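Local coordinates for protein UDP-L-Rhamnose Synthase (Acanthamoeba polyphaga mimivirus, PDB 7JID) that makes UDP-L-rhamnose as an oxidoreductase that binds NADP on a Rossmann-type fold, beside the site for the nucleotide sugar, at residues G32-A37 with E44-E49; Y88-L93 with L104-T109; E114-N117 with D122-G125. All blocks are in the same frame, centred on the assembly; numbering follows the deposited sequence.

Contact 1 of 3, residues G32-A37 with E44-E49. With NAP (NADP nicotinamide-adenine-dinucleotide phosphate), chain D.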
loop_
_atom_site.group_PDB
_atom_site.type_symbol
_atom_site.label_atom_id
_atom_site.label_comp_id
_atom_site.label_asym_id
_atom_site.label_seq_id
_atom_site.Cartn_x
_atom_site.Cartn_y
_atom_site.Cartn_z
ATOM N N GLY A 32 -19.635 -5.832 17.398
ATOM C CA GLY A 32 -18.887 -6.393 16.257
ATOM C C GLY A 32 -19.230 -5.626 14.994
ATOM O O GLY A 32 -20.411 -5.570 14.652
ATOM N N ALA A 33 -18.253 -5.033 14.312
ATOM C CA ALA A 33 -18.478 -4.274 13.065
ATOM C C ALA A 33 -19.059 -5.206 12.002
ATOM O O ALA A 33 -18.552 -6.322 11.777
ATOM C CB ALA A 33 -17.201 -3.613 12.589
ATOM N N GLN A 34 -20.124 -4.748 11.346
ATOM C CA GLN A 34 -20.701 -5.454 10.179
ATOM C C GLN A 34 -20.014 -5.015 8.882
ATOM O O GLN A 34 -20.085 -5.794 7.905
ATOM C CB GLN A 34 -22.208 -5.214 10.123
ATOM C CG GLN A 34 -22.903 -5.785 11.352
ATOM C CD GLN A 34 -22.587 -7.245 11.551
ATOM O OE1 GLN A 34 -21.936 -7.644 12.527
ATOM N NE2 GLN A 34 -23.017 -8.061 10.603
ATOM N N SER A 35 -19.375 -3.846 8.840
ATOM C CA SER A 35 -18.763 -3.326 7.588
ATOM C C SER A 35 -17.374 -3.951 7.394
ATOM O O SER A 35 -16.735 -4.282 8.400
ATOM C CB SER A 35 -18.720 -1.820 7.556
ATOM O OG SER A 35 -17.861 -1.301 8.549
ATOM N N ARG A 36 -16.984 -4.150 6.137
ATOM C CA ARG A 36 -15.597 -4.503 5.753
ATOM C C ARG A 36 -14.776 -3.218 5.817
ATOM O O ARG A 36 -15.247 -2.160 5.376
ATOM C CB ARG A 36 -15.574 -5.189 4.387
ATOM C CG ARG A 36 -16.436 -6.444 4.285
ATOM C CD ARG A 36 -16.084 -7.440 5.340
ATOM N NE ARG A 36 -14.746 -8.001 5.114
ATOM C CZ ARG A 36 -14.311 -9.084 5.739
ATOM N NH1 ARG A 36 -15.071 -9.673 6.640
ATOM N NH2 ARG A 36 -13.144 -9.610 5.455
ATOM N N ALA A 37 -13.576 -3.294 6.387
ATOM C CA ALA A 37 -12.779 -2.088 6.677
ATOM C C ALA A 37 -12.403 -1.366 5.384
ATOM O O ALA A 37 -12.202 -0.183 5.447
ATOM C CB ALA A 37 -11.569 -2.420 7.489
ATOM N N GLU A 44 -17.967 4.335 7.226
ATOM C CA GLU A 44 -18.372 5.676 7.711
ATOM C C GLU A 44 -19.855 5.625 8.086
ATOM O O GLU A 44 -20.197 6.207 9.110
ATOM C CB GLU A 44 -18.114 6.762 6.680
ATOM C CG GLU A 44 -18.599 8.107 7.179
ATOM C CD GLU A 44 -18.011 9.297 6.477
ATOM O OE1 GLU A 44 -17.286 9.104 5.480
ATOM O OE2 GLU A 44 -18.268 10.412 6.941
ATOM N N ARG A 45 -20.690 4.926 7.322
ATOM C CA ARG A 45 -22.121 4.781 7.690
ATOM C C ARG A 45 -22.201 4.078 9.050
ATOM O O ARG A 45 -23.000 4.533 9.908
ATOM C CB ARG A 45 -22.911 4.042 6.607
ATOM C CG ARG A 45 -23.208 4.870 5.360
ATOM C CD ARG A 45 -24.206 4.123 4.457
ATOM N NE ARG A 45 -23.730 2.851 3.907
ATOM C CZ ARG A 45 -22.949 2.722 2.823
ATOM N NH1 ARG A 45 -22.534 3.790 2.159
ATOM N NH2 ARG A 45 -22.575 1.524 2.409
ATOM N N GLU A 46 -21.427 3.011 9.259
ATOM C CA GLU A 46 -21.507 2.206 10.507
ATOM C C GLU A 46 -21.058 3.066 11.687
ATOM O O GLU A 46 -21.740 3.046 12.735
ATOM C CB GLU A 46 -20.699 0.917 10.431
ATOM C CG GLU A 46 -20.881 0.043 11.654
ATOM C CD GLU A 46 -20.462 -1.397 11.443
ATOM O OE1 GLU A 46 -19.458 -1.605 10.743
ATOM O OE2 GLU A 46 -21.127 -2.313 11.950
ATOM N N ILE A 47 -19.959 3.785 11.540
ATOM C CA ILE A 47 -19.389 4.629 12.623
ATOM C C ILE A 47 -20.343 5.784 12.925
ATOM O O ILE A 47 -20.560 6.070 14.108
ATOM C CB ILE A 47 -17.978 5.089 12.248
ATOM C CG1 ILE A 47 -17.046 3.900 12.448
ATOM C CG2 ILE A 47 -17.550 6.288 13.049
ATOM C CD1 ILE A 47 -15.610 4.127 12.063
ATOM N N SER A 48 -20.914 6.385 11.888
ATOM C CA SER A 48 -21.827 7.539 12.036
ATOM C C SER A 48 -23.087 7.098 12.780
ATOM O O SER A 48 -23.597 7.927 13.568
ATOM C CB SER A 48 -22.129 8.137 10.684
ATOM O OG SER A 48 -22.956 9.273 10.858
ATOM N N GLU A 49 -23.554 5.868 12.560
ATOM C CA GLU A 49 -24.808 5.304 13.143
ATOM C C GLU A 49 -24.546 4.749 14.554
ATOM O O GLU A 49 -25.323 5.054 15.484
ATOM C CB GLU A 49 -25.407 4.205 12.264
ATOM C CG GLU A 49 -26.193 3.175 13.059
ATOM C CD GLU A 49 -27.257 2.347 12.355
ATOM O OE1 GLU A 49 -28.364 2.884 12.109
ATOM O OE2 GLU A 49 -27.006 1.140 12.116
HETATM P PA NAP D . -7.341 -13.880 12.305
HETATM O O1A NAP D . -7.841 -14.928 13.272
HETATM O O2A NAP D . -7.177 -14.247 10.863
HETATM O O5B NAP D . -8.371 -12.693 12.499
HETATM C C5B NAP D . -8.454 -11.642 11.535
HETATM C C4B NAP D . -9.854 -11.075 11.357
HETATM O O4B NAP D . -9.844 -9.928 10.518
HETATM C C3B NAP D . -10.737 -12.137 10.716
HETATM O O3B NAP D . -11.904 -12.162 11.571
HETATM C C2B NAP D . -11.028 -11.539 9.345
HETATM O O2B NAP D . -12.361 -11.789 9.019
HETATM C C1B NAP D . -10.872 -10.034 9.553
HETATM N N9A NAP D . -10.602 -9.198 8.399
HETATM C C8A NAP D . -9.580 -9.293 7.561
HETATM N N7A NAP D . -9.631 -8.325 6.644
HETATM C C5A NAP D . -10.728 -7.599 6.900
HETATM C C6A NAP D . -11.337 -6.487 6.278
HETATM N N6A NAP D . -10.776 -5.966 5.212
HETATM N N1A NAP D . -12.508 -6.029 6.840
HETATM C C2A NAP D . -13.009 -6.606 7.941
HETATM N N3A NAP D . -12.510 -7.671 8.589
HETATM C C4A NAP D . -11.351 -8.165 8.076
HETATM O O3 NAP D . -5.937 -13.195 12.696
HETATM P PN NAP D . -5.456 -12.710 14.170
HETATM O O1N NAP D . -4.182 -13.525 14.320
HETATM O O2N NAP D . -6.509 -12.565 15.186
HETATM O O5D NAP D . -4.891 -11.279 13.797
HETATM C C5D NAP D . -5.497 -9.996 13.874
HETATM C C4D NAP D . -4.680 -9.033 12.961
HETATM O O4D NAP D . -4.189 -8.006 13.762
HETATM C C3D NAP D . -3.475 -9.773 12.420
HETATM O O3D NAP D . -2.773 -9.020 11.360
HETATM C C2D NAP D . -2.818 -9.899 13.815
HETATM O O2D NAP D . -1.429 -10.244 13.905
HETATM C C1D NAP D . -3.032 -8.537 14.419
HETATM P P2B NAP D . -12.749 -12.585 7.701
HETATM O O1X NAP D . -12.534 -14.019 7.925
HETATM O O2X NAP D . -14.252 -12.247 7.736
HETATM O O3X NAP D . -12.036 -12.080 6.442
#

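Contact 2 of 3, residues Y88-L93 with L104-T109. With NAP (NADP nicotinamide-adenine-dinucleotide phosphate), chain D.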
loop_
_atom_site.group_PDB
_atom_site.type_symbol
_atom_site.label_atom_id
_atom_site.label_comp_id
_atom_site.label_asym_id
_atom_site.label_seq_id
_atom_site.Cartn_x
_atom_site.Cartn_y
_atom_site.Cartn_z
ATOM N N TYR A 88 -4.900 -1.056 3.124
ATOM C CA TYR A 88 -6.041 -0.188 2.773
ATOM C C TYR A 88 -7.107 -0.151 3.870
ATOM O O TYR A 88 -7.530 0.993 4.264
ATOM C CB TYR A 88 -6.624 -0.540 1.405
ATOM C CG TYR A 88 -7.682 0.439 0.954
ATOM C CD1 TYR A 88 -7.339 1.736 0.588
ATOM C CD2 TYR A 88 -9.017 0.126 1.029
ATOM C CE1 TYR A 88 -8.299 2.664 0.221
ATOM C CE2 TYR A 88 -9.995 1.049 0.657
ATOM C CZ TYR A 88 -9.636 2.336 0.284
ATOM O OH TYR A 88 -10.598 3.261 -0.006
ATOM N N GLY A 89 -7.636 -1.294 4.320
ATOM C CA GLY A 89 -8.672 -1.350 5.367
ATOM C C GLY A 89 -8.233 -0.561 6.599
ATOM O O GLY A 89 -8.966 0.315 7.079
ATOM N N PRO A 90 -7.044 -0.845 7.172
ATOM C CA PRO A 90 -6.571 -0.081 8.330
ATOM C C PRO A 90 -6.502 1.436 8.066
ATOM O O PRO A 90 -6.840 2.184 8.956
ATOM C CB PRO A 90 -5.171 -0.705 8.567
ATOM C CG PRO A 90 -5.369 -2.150 8.150
ATOM C CD PRO A 90 -6.190 -2.027 6.870
ATOM N N LEU A 91 -6.084 1.872 6.885
ATOM C CA LEU A 91 -5.993 3.306 6.575
ATOM C C LEU A 91 -7.418 3.892 6.544
ATOM O O LEU A 91 -7.573 5.058 6.993
ATOM C CB LEU A 91 -5.242 3.530 5.275
ATOM C CG LEU A 91 -3.774 3.917 5.420
ATOM C CD1 LEU A 91 -3.629 5.330 5.961
ATOM C CD2 LEU A 91 -3.038 2.934 6.299
ATOM N N CYS A 92 -8.397 3.172 5.995
ATOM C CA CYS A 92 -9.815 3.629 5.939
ATOM C C CYS A 92 -10.307 3.886 7.370
ATOM O O CYS A 92 -10.878 4.996 7.672
ATOM C CB CYS A 92 -10.699 2.593 5.270
ATOM S SG CYS A 92 -10.471 2.544 3.473
ATOM N N LEU A 93 -10.028 2.946 8.273
ATOM C CA LEU A 93 -10.374 3.106 9.702
ATOM C C LEU A 93 -9.672 4.321 10.290
ATOM O O LEU A 93 -10.355 5.129 11.004
ATOM C CB LEU A 93 -10.027 1.825 10.449
ATOM C CG LEU A 93 -10.741 0.546 10.030
ATOM C CD1 LEU A 93 -10.322 -0.552 10.969
ATOM C CD2 LEU A 93 -12.258 0.691 10.091
ATOM N N LEU A 104 -8.904 5.252 17.788
ATOM C CA LEU A 104 -8.720 3.960 17.087
ATOM C C LEU A 104 -7.490 3.274 17.670
ATOM O O LEU A 104 -6.444 3.910 17.722
ATOM C CB LEU A 104 -8.529 4.199 15.600
ATOM C CG LEU A 104 -8.166 2.972 14.749
ATOM C CD1 LEU A 104 -9.283 1.949 14.787
ATOM C CD2 LEU A 104 -7.909 3.422 13.336
ATOM N N THR A 105 -7.655 2.012 18.031
ATOM C CA THR A 105 -6.531 1.085 18.287
ATOM C C THR A 105 -6.364 0.220 17.038
ATOM O O THR A 105 -7.267 -0.532 16.725
ATOM C CB THR A 105 -6.739 0.238 19.547
ATOM O OG1 THR A 105 -7.023 1.106 20.658
ATOM C CG2 THR A 105 -5.512 -0.592 19.836
ATOM N N TYR A 106 -5.187 0.306 16.439
ATOM C CA TYR A 106 -4.756 -0.551 15.321
ATOM C C TYR A 106 -3.746 -1.573 15.855
ATOM O O TYR A 106 -2.675 -1.202 16.272
ATOM C CB TYR A 106 -4.195 0.290 14.174
ATOM C CG TYR A 106 -3.394 -0.517 13.189
ATOM C CD1 TYR A 106 -4.014 -1.471 12.384
ATOM C CD2 TYR A 106 -2.051 -0.289 13.051
ATOM C CE1 TYR A 106 -3.269 -2.230 11.502
ATOM C CE2 TYR A 106 -1.285 -1.044 12.170
ATOM C CZ TYR A 106 -1.917 -1.976 11.368
ATOM O OH TYR A 106 -1.219 -2.781 10.505
ATOM N N LEU A 107 -4.095 -2.852 15.802
ATOM C CA LEU A 107 -3.128 -3.925 16.175
ATOM C C LEU A 107 -2.277 -4.244 14.956
ATOM O O LEU A 107 -2.814 -4.816 13.983
ATOM C CB LEU A 107 -3.846 -5.161 16.692
ATOM C CG LEU A 107 -2.924 -6.136 17.442
ATOM C CD1 LEU A 107 -2.158 -5.466 18.566
ATOM C CD2 LEU A 107 -3.736 -7.294 18.007
ATOM N N GLY A 108 -1.046 -3.709 14.937
ATOM C CA GLY A 108 -0.088 -3.915 13.843
ATOM C C GLY A 108 0.907 -5.005 14.187
ATOM O O GLY A 108 0.594 -5.990 14.846
ATOM N N THR A 109 2.109 -4.812 13.691
ATOM C CA THR A 109 3.163 -5.834 13.787
ATOM C C THR A 109 4.530 -5.191 13.953
ATOM O O THR A 109 4.801 -4.152 13.322
ATOM C CB THR A 109 3.093 -6.788 12.588
ATOM O OG1 THR A 109 4.088 -7.792 12.788
ATOM C CG2 THR A 109 3.320 -6.070 11.272
HETATM P PA NAP D . -7.341 -13.880 12.305
HETATM O O1A NAP D . -7.841 -14.928 13.272
HETATM O O2A NAP D . -7.177 -14.247 10.863
HETATM O O5B NAP D . -8.371 -12.693 12.499
HETATM C C5B NAP D . -8.454 -11.642 11.535
HETATM C C4B NAP D . -9.854 -11.075 11.357
HETATM O O4B NAP D . -9.844 -9.928 10.518
HETATM C C3B NAP D . -10.737 -12.137 10.716
HETATM O O3B NAP D . -11.904 -12.162 11.571
HETATM C C2B NAP D . -11.028 -11.539 9.345
HETATM O O2B NAP D . -12.361 -11.789 9.019
HETATM C C1B NAP D . -10.872 -10.034 9.553
HETATM N N9A NAP D . -10.602 -9.198 8.399
HETATM C C8A NAP D . -9.580 -9.293 7.561
HETATM N N7A NAP D . -9.631 -8.325 6.644
HETATM C C5A NAP D . -10.728 -7.599 6.900
HETATM C C6A NAP D . -11.337 -6.487 6.278
HETATM N N6A NAP D . -10.776 -5.966 5.212
HETATM N N1A NAP D . -12.508 -6.029 6.840
HETATM C C2A NAP D . -13.009 -6.606 7.941
HETATM N N3A NAP D . -12.510 -7.671 8.589
HETATM C C4A NAP D . -11.351 -8.165 8.076
HETATM O O3 NAP D . -5.937 -13.195 12.696
HETATM P PN NAP D . -5.456 -12.710 14.170
HETATM O O1N NAP D . -4.182 -13.525 14.320
HETATM O O2N NAP D . -6.509 -12.565 15.186
HETATM O O5D NAP D . -4.891 -11.279 13.797
HETATM C C5D NAP D . -5.497 -9.996 13.874
HETATM C C4D NAP D . -4.680 -9.033 12.961
HETATM O O4D NAP D . -4.189 -8.006 13.762
HETATM C C3D NAP D . -3.475 -9.773 12.420
HETATM O O3D NAP D . -2.773 -9.020 11.360
HETATM C C2D NAP D . -2.818 -9.899 13.815
HETATM O O2D NAP D . -1.429 -10.244 13.905
HETATM C C1D NAP D . -3.032 -8.537 14.419
HETATM P P2B NAP D . -12.749 -12.585 7.701
HETATM O O1X NAP D . -12.534 -14.019 7.925
HETATM O O2X NAP D . -14.252 -12.247 7.736
HETATM O O3X NAP D . -12.036 -12.080 6.442
#

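Contact 3 of 3, residues E114-N117 with D122-G125. With EDO (1,2-ethanediol), chain F; EDO (1,2-ethanediol), chain G.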
loop_
_atom_site.group_PDB
_atom_site.type_symbol
_atom_site.label_atom_id
_atom_site.label_comp_id
_atom_site.label_asym_id
_atom_site.label_seq_id
_atom_site.Cartn_x
_atom_site.Cartn_y
_atom_site.Cartn_z
ATOM N N GLU A 114 14.634 -6.332 11.135
ATOM C CA GLU A 114 15.567 -7.474 11.232
ATOM C C GLU A 114 16.819 -7.010 11.992
ATOM O O GLU A 114 17.443 -6.035 11.561
ATOM C CB GLU A 114 15.847 -8.026 9.833
ATOM C CG GLU A 114 16.842 -9.159 9.798
ATOM C CD GLU A 114 16.417 -10.539 10.278
ATOM O OE1 GLU A 114 15.230 -11.032 10.027
ATOM O OE2 GLU A 114 17.339 -11.221 10.801
ATOM N N GLY A 115 17.143 -7.690 13.081
ATOM C CA GLY A 115 18.427 -7.537 13.772
ATOM C C GLY A 115 18.314 -7.127 15.227
ATOM O O GLY A 115 17.237 -7.165 15.815
ATOM N N GLN A 116 19.427 -6.632 15.784
ATOM C CA GLN A 116 19.546 -6.168 17.184
ATOM C C GLN A 116 19.181 -7.266 18.193
ATOM O O GLN A 116 18.951 -6.925 19.370
ATOM C CB GLN A 116 18.750 -4.887 17.430
ATOM C CG GLN A 116 19.172 -3.774 16.459
ATOM C CD GLN A 116 18.801 -2.371 16.863
ATOM O OE1 GLN A 116 18.150 -1.598 16.112
ATOM N NE2 GLN A 116 19.213 -2.031 18.050
ATOM N N ASN A 117 19.248 -8.536 17.762
ATOM C CA ASN A 117 18.814 -9.717 18.547
ATOM C C ASN A 117 20.011 -10.654 18.748
ATOM O O ASN A 117 19.804 -11.843 18.791
ATOM C CB ASN A 117 17.633 -10.463 17.914
ATOM C CG ASN A 117 17.935 -10.966 16.522
ATOM O OD1 ASN A 117 18.737 -10.372 15.806
ATOM N ND2 ASN A 117 17.388 -12.116 16.145
ATOM N N ASP A 122 25.898 -2.959 22.390
ATOM C CA ASP A 122 25.628 -1.571 21.934
ATOM C C ASP A 122 24.275 -1.460 21.206
ATOM O O ASP A 122 23.987 -0.393 20.639
ATOM C CB ASP A 122 26.739 -1.127 20.991
ATOM C CG ASP A 122 26.885 -1.947 19.729
ATOM O OD1 ASP A 122 26.421 -3.139 19.654
ATOM O OD2 ASP A 122 27.537 -1.413 18.815
ATOM N N GLU A 123 23.435 -2.488 21.270
ATOM C CA GLU A 123 22.172 -2.483 20.478
ATOM C C GLU A 123 20.997 -2.708 21.430
ATOM O O GLU A 123 21.031 -3.696 22.182
ATOM C CB GLU A 123 22.221 -3.559 19.410
ATOM C CG GLU A 123 23.144 -3.222 18.247
ATOM C CD GLU A 123 23.134 -4.249 17.138
ATOM O OE1 GLU A 123 22.876 -5.418 17.415
ATOM O OE2 GLU A 123 23.431 -3.883 15.989
ATOM N N LYS A 124 20.094 -1.746 21.485
ATOM C CA LYS A 124 18.965 -1.750 22.458
ATOM C C LYS A 124 17.639 -2.071 21.762
ATOM O O LYS A 124 16.634 -2.091 22.456
ATOM C CB LYS A 124 18.879 -0.409 23.186
ATOM C CG LYS A 124 20.030 -0.106 24.142
ATOM C CD LYS A 124 20.823 -1.315 24.555
ATOM C CE LYS A 124 21.950 -1.029 25.529
ATOM N NZ LYS A 124 21.634 -1.611 26.850
ATOM N N GLY A 125 17.635 -2.344 20.457
ATOM C CA GLY A 125 16.418 -2.797 19.755
ATOM C C GLY A 125 15.804 -1.707 18.896
ATOM O O GLY A 125 16.090 -0.493 19.129
HETATM C C1 EDO F . 19.178 -10.812 13.019
HETATM O O1 EDO F . 20.391 -10.985 13.754
HETATM C C2 EDO F . 18.473 -12.066 12.639
HETATM O O2 EDO F . 18.414 -13.096 13.571
HETATM C C1 EDO G . 20.753 -3.506 12.717
HETATM O O1 EDO G . 20.271 -4.622 12.022
HETATM C C2 EDO G . 19.686 -2.523 12.948
HETATM O O2 EDO G . 20.144 -1.266 13.356
HETATM O O HOH W 1 21.680 -6.046 14.344
#

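Contact 1 of 3, residues G32-A37 with E44-E49
The carboxylate of Glu46, reaching out from helix 40-50, takes hold of the backbone at Gln34 and Ser35 just after strand 29-32. This is a compact example of how an acidic side chain can order a chain turn by accepting its peptide N-H groups. Three hydrogen bonds converge on it. Gln34 N gives the straighter of the two backbone bonds, 2.7 Å to Glu46 OE2 at 170°, on that oxygen's syn lone pair. Ser35 N approaches Glu46 OE1 at 2.9 Å, also from the syn side but 33° out of the carboxylate plane. The third donor is Ser35 OG, 2.7 Å from Glu46 OE1 and nearly in line with its C-O bond, so OE1 is gripped twice by one residue. With CG anti to the backbone N (chi1 -175°) and an extended chain beyond, Glu46 spans the gap from helix to loop.

Carbon contacts to the carboxylate are few: Ala33 CB sits 3.5 Å from Glu46 OE1, while Gln34 lays CB 3.6 Å from Glu46 OE2. Ala33 also packs on Leu7 and Phe9 of strand 5-9, joining the loop to the sheet.

Cofactor bonds come from the two residues that follow. The Arg36 chain, bent in its middle, lays one guanidinium face over the adenine near C2A of NADP, and its NH1 and NH2 each donate to a different oxygen of the 2'-phosphate. Ala37 N adds a nearly straight bond of 3.0 Å to N1A of the adenine. Glu46 probably helps to hold the course of the chain immediately before Arg36. An arginine placed just beyond the second strand of a Rossmann fold is the classic feature for recognising the 2'-phosphate of NADP.

Contact 2 of 3, residues Y88-L93 with L104-T109
Leu104 has the most surface buried here, and it meets Leu93 across the gap between strand 103-109 and helix 79-99. One methyl does the work: Leu104 CD2 rests 3.6 Å from Leu93 C and 3.9 Å from Leu93 CB, wedging against backbone and side-chain base together. Having CG anti to the backbone N (chi1 173°) carries that branch off the strand to the helix.

Pro90, about a turn earlier on the helix, meets the next inward-facing strand residue, Tyr106. Its ring approaches obliquely, with Pro90 CB 3.8 Å from Tyr106 CE1 and Pro90 CG 4.0 Å from the same carbon. Lacking an N-H, the proline leaves its N without a bond to the preceding turn, and the helix is kinked there. The side chains meet through carbon alone, and no hydrogen bond crosses. The polar end of Tyr106 looks beyond the contact, its OH bonded to Lys143, the lysine of a Tyr-X-X-X-Lys sequence like that of short-chain dehydrogenases.

The alternation of the strand decides the rest: Leu104 and Tyr106 face the helix, whereas Leu107 lies on the other side and packs against the ribose carbon C1D of NADP.

Strand 103-109 runs between strands 54-57 and 157-162 of the parallel sheet, with Leu104 also touching Val55 and Val157. Helix 138-150 covers the neighbouring ground, bringing Met150 to Pro90 and Thr146 to Tyr106. The outer side of helix 79-99 packs on the second subunit, where Tyr88 meets the ring of Phe145 of that subunit.

Contact 3 of 3, residues E114-N117 with D122-G125
Gln116 and Gly125 form the tight part of this contact, in a long loop that folds back on itself. The Gln116 side chain, with CG anti to its carbonyl carbon (chi1 -56°) and extended from there, lies over the backbone of Gly125: Gln116 CB is 3.9 Å from Gly125 CA, and Gln116 CD 3.7 Å from Gly125 C. The side chain thus packs across the two pieces of the loop. Gly125 has a backbone (phi 105°) at which a CB would be jammed against the carbonyl O of Lys124; a side chain here would in any case point away from Gln116. Gln116 has left-handed helical backbone angles, and its CB points toward 122-125.

Glu123 flanks this packed part more loosely. Its chain and that of Gln116 pass at a slant, the carboxylate turned 46° from the amide, and Glu123 OE1 comes 3.4 Å from Gln116 CA. The link between them on this flank runs through water: one molecule accepts from Gln116 N at 2.7 Å and donates to Glu123 OE2 at 3.2 Å. The same water has a weak bond to O1 of an ethanediol, which in turn donates weakly to Glu114 O. A second ethanediol lies beside Asn117, but its placement is doubtful because it comes too close to its neighbours in the model. Both diols probably come from the crystallisation liquor. Lys124 is exposed and points away.

The whole loop joins strand 103-109 to helix 138-150. It is tied to the chain farther on, where Gly115 makes backbone bonds with Asn259 and Leu261 in the region between helices 246-252 and 265-270, and Asn117 ND2 bonds Pro189 O, close after strand 184-185.

The three contacts show chemistry following depth. Contact 2 is the buried one, apolar side-chain packing with no hydrogen bond across it, where a helix lies on a central strand of the sheet. Contact 1 lies at the surface beside the sheet's outermost strand 29-32, and depends on a charged group bonded to backbone N-H. Contact 3, partly buried, mixes side-chain packing with water-mediated bonds between two pieces of one loop. Contacts 1 and 2 touch directly, Ala37 packing on Gly89, Cys92 and Leu93, and both reach the same NADP. Contact 3 stands apart, its centre about 40 Å from that of contact 1, though its loop leaves the strand used by contact 2.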